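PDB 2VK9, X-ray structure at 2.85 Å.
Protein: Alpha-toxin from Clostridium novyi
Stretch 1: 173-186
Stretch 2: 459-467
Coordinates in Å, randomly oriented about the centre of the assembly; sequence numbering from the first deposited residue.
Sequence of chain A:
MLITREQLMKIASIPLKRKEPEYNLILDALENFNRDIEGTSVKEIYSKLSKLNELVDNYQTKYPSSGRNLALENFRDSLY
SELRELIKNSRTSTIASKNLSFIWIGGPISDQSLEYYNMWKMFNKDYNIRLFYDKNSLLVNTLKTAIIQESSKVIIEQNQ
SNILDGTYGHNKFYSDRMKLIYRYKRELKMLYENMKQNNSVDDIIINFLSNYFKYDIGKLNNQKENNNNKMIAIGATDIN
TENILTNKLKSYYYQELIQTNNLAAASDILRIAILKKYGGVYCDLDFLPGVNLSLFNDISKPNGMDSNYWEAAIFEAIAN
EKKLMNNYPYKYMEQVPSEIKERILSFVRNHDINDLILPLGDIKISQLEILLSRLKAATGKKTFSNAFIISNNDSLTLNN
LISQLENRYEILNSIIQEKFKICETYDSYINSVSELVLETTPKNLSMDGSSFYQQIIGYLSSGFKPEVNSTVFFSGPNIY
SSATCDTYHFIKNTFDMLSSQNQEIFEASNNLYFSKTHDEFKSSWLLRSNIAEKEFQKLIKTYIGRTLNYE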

# COMPACT_ATOMS: atom_id res chain seq x y z
N PHE A 173 27.77 4.86 11.76
CA PHE A 173 27.20 3.64 12.35
C PHE A 173 26.39 2.80 11.36
O PHE A 173 26.70 1.63 11.12
N TYR A 174 25.36 3.41 10.77
CA TYR A 174 24.45 2.70 9.89
C TYR A 174 25.11 2.15 8.63
O TYR A 174 24.66 1.14 8.09
N SER A 175 26.19 2.80 8.18
CA SER A 175 26.96 2.31 7.03
C SER A 175 27.68 1.01 7.35
O SER A 175 27.61 0.06 6.57
N ASP A 176 28.36 0.98 8.49
CA ASP A 176 29.10 -0.20 8.94
C ASP A 176 28.15 -1.30 9.39
O ASP A 176 28.40 -2.47 9.12
N ARG A 177 27.07 -0.91 10.07
CA ARG A 177 26.06 -1.86 10.52
C ARG A 177 25.40 -2.58 9.34
O ARG A 177 25.16 -3.78 9.41
N MET A 178 25.14 -1.83 8.27
CA MET A 178 24.51 -2.39 7.07
C MET A 178 25.37 -3.43 6.39
O MET A 178 24.86 -4.43 5.86
N LYS A 179 26.69 -3.21 6.38
CA LYS A 179 27.63 -4.15 5.78
C LYS A 179 27.47 -5.51 6.45
O LYS A 179 27.57 -6.55 5.79
N LEU A 180 27.21 -5.49 7.75
CA LEU A 180 27.06 -6.69 8.55
C LEU A 180 25.65 -7.28 8.44
O LEU A 180 25.49 -8.51 8.31
N ILE A 181 24.64 -6.42 8.48
CA ILE A 181 23.24 -6.82 8.23
C ILE A 181 23.11 -7.52 6.88
O ILE A 181 22.42 -8.52 6.77
N TYR A 182 23.80 -7.00 5.86
CA TYR A 182 23.85 -7.66 4.56
C TYR A 182 24.32 -9.10 4.71
O TYR A 182 23.69 -10.00 4.18
N ARG A 183 25.42 -9.31 5.43
CA ARG A 183 25.99 -10.65 5.61
C ARG A 183 25.04 -11.61 6.33
O ARG A 183 24.96 -12.79 5.98
N TYR A 184 24.32 -11.09 7.33
CA TYR A 184 23.34 -11.87 8.06
C TYR A 184 22.23 -12.31 7.11
O TYR A 184 21.89 -13.49 7.06
N LYS A 185 21.69 -11.35 6.36
CA LYS A 185 20.61 -11.61 5.41
C LYS A 185 21.06 -12.62 4.37
O LYS A 185 20.27 -13.46 3.93
N ARG A 186 22.33 -12.54 3.99
CA ARG A 186 22.86 -13.38 2.95
C ARG A 186 23.02 -14.82 3.44
O ARG A 186 22.80 -15.77 2.67
N TYR A 459 17.16 -0.72 -1.99
CA TYR A 459 16.12 -1.68 -1.60
C TYR A 459 16.48 -2.49 -0.35
O TYR A 459 15.75 -2.44 0.65
N LEU A 460 17.60 -3.22 -0.39
CA LEU A 460 18.03 -4.07 0.72
C LEU A 460 18.19 -3.32 2.02
O LEU A 460 18.05 -3.91 3.09
N SER A 461 18.48 -2.03 1.94
CA SER A 461 18.77 -1.23 3.13
C SER A 461 17.53 -0.66 3.80
O SER A 461 17.62 -0.14 4.92
N SER A 462 16.39 -0.75 3.12
CA SER A 462 15.15 -0.13 3.60
C SER A 462 14.72 -0.75 4.91
O SER A 462 14.63 -1.97 5.02
N GLY A 463 14.46 0.10 5.90
CA GLY A 463 14.11 -0.36 7.23
C GLY A 463 15.33 -0.66 8.09
O GLY A 463 15.21 -0.86 9.29
N PHE A 464 16.50 -0.71 7.47
CA PHE A 464 17.74 -0.92 8.22
C PHE A 464 18.64 0.32 8.18
O PHE A 464 19.44 0.54 9.10
N LYS A 465 18.52 1.11 7.11
CA LYS A 465 19.15 2.43 7.04
C LYS A 465 18.10 3.54 7.32
O LYS A 465 17.02 3.54 6.71
N PRO A 466 18.42 4.49 8.23
CA PRO A 466 17.47 5.35 8.94
C PRO A 466 16.38 6.04 8.12
O PRO A 466 15.24 6.13 8.60
N GLU A 467 16.71 6.55 6.93
CA GLU A 467 15.70 7.28 6.15
C GLU A 467 15.53 6.77 4.72
O GLU A 467 15.33 7.54 3.78

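Phe-464 forms the apolar centre: its CA-to-CB bond points toward the helix, chi1 is m (-68°), and it loses 109 Å² to the helix, more than any other residue. Met-178, with chi1 t and chi2 and chi3 both p, folds its methyl against the base of that side chain, CE lying 3.2 Å from Phe-464 CB; the same CE reaches Ser-461 CB at 3.6 Å. Ile-181 (m, t) covers one face of the Phe-464 ring. Its CG2 stands 4.0 Å from the Phe-464 ring centroid, 21° off the normal, a CH-pi contact, while Ile-181 CD1 approaches Phe-464 CD1 at 3.5 Å.

Flanking contacts extend this core in both directions along the helix. Toward its start, Tyr-174 (chi1 m) offers a ring face to Pro-466, whose CD sits 3.8 Å from the Tyr-174 centroid and 22° off the normal. Farther along, Leu-460 (m, t) meets the ring edge of Tyr-182, CD1 to CD1 at 3.6 Å.

The polar contacts use backbone carbonyls of the loop. Arg-177 (t, t, p) donates from NH2 to Phe-464 O at 3.0 Å, with a 157° N-H...O angle and the oxygen near the guanidinium plane. Lys-185 NZ makes a weak hydrogen bond to Leu-460 O at 3.2 Å and also lies 3.1 Å from Phe-464 CE2.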

# COMPACT_ATOMS: atom_id res chain seq x y z
CB PHE A 173 26.32 4.06 13.54
CG PHE A 173 25.60 2.92 14.21
CD1 PHE A 173 26.29 2.02 15.01
CD2 PHE A 173 24.23 2.78 14.07
CE1 PHE A 173 25.63 0.98 15.65
CE2 PHE A 173 23.56 1.74 14.70
CZ PHE A 173 24.26 0.84 15.50
CB TYR A 174 23.25 3.57 9.53
CG TYR A 174 22.48 4.07 10.73
CD1 TYR A 174 21.64 3.22 11.45
CD2 TYR A 174 22.58 5.39 11.15
CE1 TYR A 174 20.92 3.68 12.55
CE2 TYR A 174 21.86 5.86 12.24
CZ TYR A 174 21.04 5.00 12.94
OH TYR A 174 20.33 5.45 14.02
CB SER A 175 27.99 3.35 6.59
OG SER A 175 27.35 4.50 6.08
CB ASP A 176 30.09 0.15 10.06
CG ASP A 176 31.45 0.62 9.53
OD1 ASP A 176 32.10 -0.14 8.76
OD2 ASP A 176 31.89 1.73 9.90
CB ARG A 177 24.99 -1.19 11.39
CG ARG A 177 24.06 -2.18 12.06
CD ARG A 177 23.06 -1.51 12.98
NE ARG A 177 21.98 -0.85 12.25
CZ ARG A 177 20.92 -0.27 12.83
NH1 ARG A 177 20.79 -0.28 14.15
NH2 ARG A 177 19.99 0.31 12.09
CB MET A 178 24.14 -1.28 6.09
CG MET A 178 23.42 -1.76 4.81
SD MET A 178 21.76 -2.44 5.06
CE MET A 178 21.05 -1.12 6.04
CB LYS A 179 29.08 -3.67 5.93
CG LYS A 179 29.45 -2.41 5.15
CD LYS A 179 30.96 -2.16 5.21
CE LYS A 179 31.34 -0.71 4.86
NZ LYS A 179 32.72 -0.36 5.34
CB LEU A 180 27.42 -6.39 10.01
CG LEU A 180 27.62 -7.58 10.96
CD1 LEU A 180 28.84 -8.39 10.56
CD2 LEU A 180 27.72 -7.10 12.40
CB ILE A 181 22.26 -5.63 8.33
CG1 ILE A 181 22.10 -5.21 9.80
CG2 ILE A 181 20.90 -5.99 7.74
CD1 ILE A 181 21.31 -3.93 10.00
CB TYR A 182 24.75 -6.89 3.59
CG TYR A 182 24.92 -7.55 2.23
CD1 TYR A 182 23.97 -7.37 1.23
CD2 TYR A 182 26.03 -8.34 1.95
CE1 TYR A 182 24.13 -7.97 -0.02
CE2 TYR A 182 26.19 -8.95 0.70
CZ TYR A 182 25.23 -8.75 -0.28
OH TYR A 182 25.38 -9.34 -1.51
CB ARG A 183 27.32 -10.57 6.37
CG ARG A 183 28.55 -10.59 5.48
CD ARG A 183 29.80 -10.23 6.28
NE ARG A 183 31.00 -10.29 5.45
CZ ARG A 183 32.00 -9.41 5.50
NH1 ARG A 183 31.95 -8.38 6.35
NH2 ARG A 183 33.05 -9.55 4.69
CB TYR A 184 22.75 -11.06 9.21
CG TYR A 184 23.70 -10.79 10.37
CD1 TYR A 184 23.47 -9.74 11.26
CD2 TYR A 184 24.81 -11.60 10.59
CE1 TYR A 184 24.33 -9.50 12.33
CE2 TYR A 184 25.67 -11.36 11.65
CZ TYR A 184 25.43 -10.31 12.52
OH TYR A 184 26.29 -10.08 13.57
CB LYS A 185 20.17 -10.32 4.72
CG LYS A 185 19.47 -9.34 5.64
CD LYS A 185 19.05 -8.10 4.89
CE LYS A 185 17.77 -7.52 5.49
NZ LYS A 185 17.07 -6.58 4.55
CB ARG A 186 24.18 -12.83 2.43
CG ARG A 186 24.35 -13.09 0.96
CD ARG A 186 25.69 -12.67 0.43
NE ARG A 186 25.99 -13.46 -0.76
CZ ARG A 186 26.83 -14.48 -0.80
NH1 ARG A 186 27.52 -14.84 0.28
NH2 ARG A 186 27.01 -15.14 -1.94
CB TYR A 459 15.78 -2.59 -2.79
CG TYR A 459 14.85 -3.74 -2.49
CD1 TYR A 459 13.48 -3.53 -2.24
CD2 TYR A 459 15.32 -5.05 -2.48
CE1 TYR A 459 12.62 -4.60 -1.97
CE2 TYR A 459 14.47 -6.13 -2.21
CZ TYR A 459 13.12 -5.90 -1.96
OH TYR A 459 12.30 -6.97 -1.70
CB LEU A 460 19.35 -4.76 0.42
CG LEU A 460 19.39 -6.01 -0.46
CD1 LEU A 460 20.72 -6.68 -0.23
CD2 LEU A 460 18.27 -6.97 -0.15
CB SER A 461 19.75 -0.11 2.79
OG SER A 461 19.25 0.73 1.76
CB SER A 462 14.04 -0.23 2.56
OG SER A 462 12.87 0.44 2.99
CB PHE A 464 18.48 -2.15 7.69
CG PHE A 464 17.78 -3.44 7.96
CD1 PHE A 464 17.96 -4.11 9.17
CD2 PHE A 464 16.93 -4.00 7.00
CE1 PHE A 464 17.30 -5.31 9.42
CE2 PHE A 464 16.27 -5.20 7.25
CZ PHE A 464 16.46 -5.86 8.47
CB LYS A 465 19.87 2.63 5.69
CG LYS A 465 20.76 3.88 5.70
CD LYS A 465 21.57 4.13 4.44
CE LYS A 465 22.19 5.55 4.54
NZ LYS A 465 22.85 6.00 3.28
CB PRO A 466 18.38 6.40 9.60
CG PRO A 466 19.69 6.28 8.90
CD PRO A 466 19.80 4.83 8.61
CB GLU A 467 15.97 8.80 6.17
CG GLU A 467 14.69 9.65 6.06
CD GLU A 467 14.94 11.14 6.25
OE1 GLU A 467 15.44 11.54 7.33
OE2 GLU A 467 14.61 11.92 5.32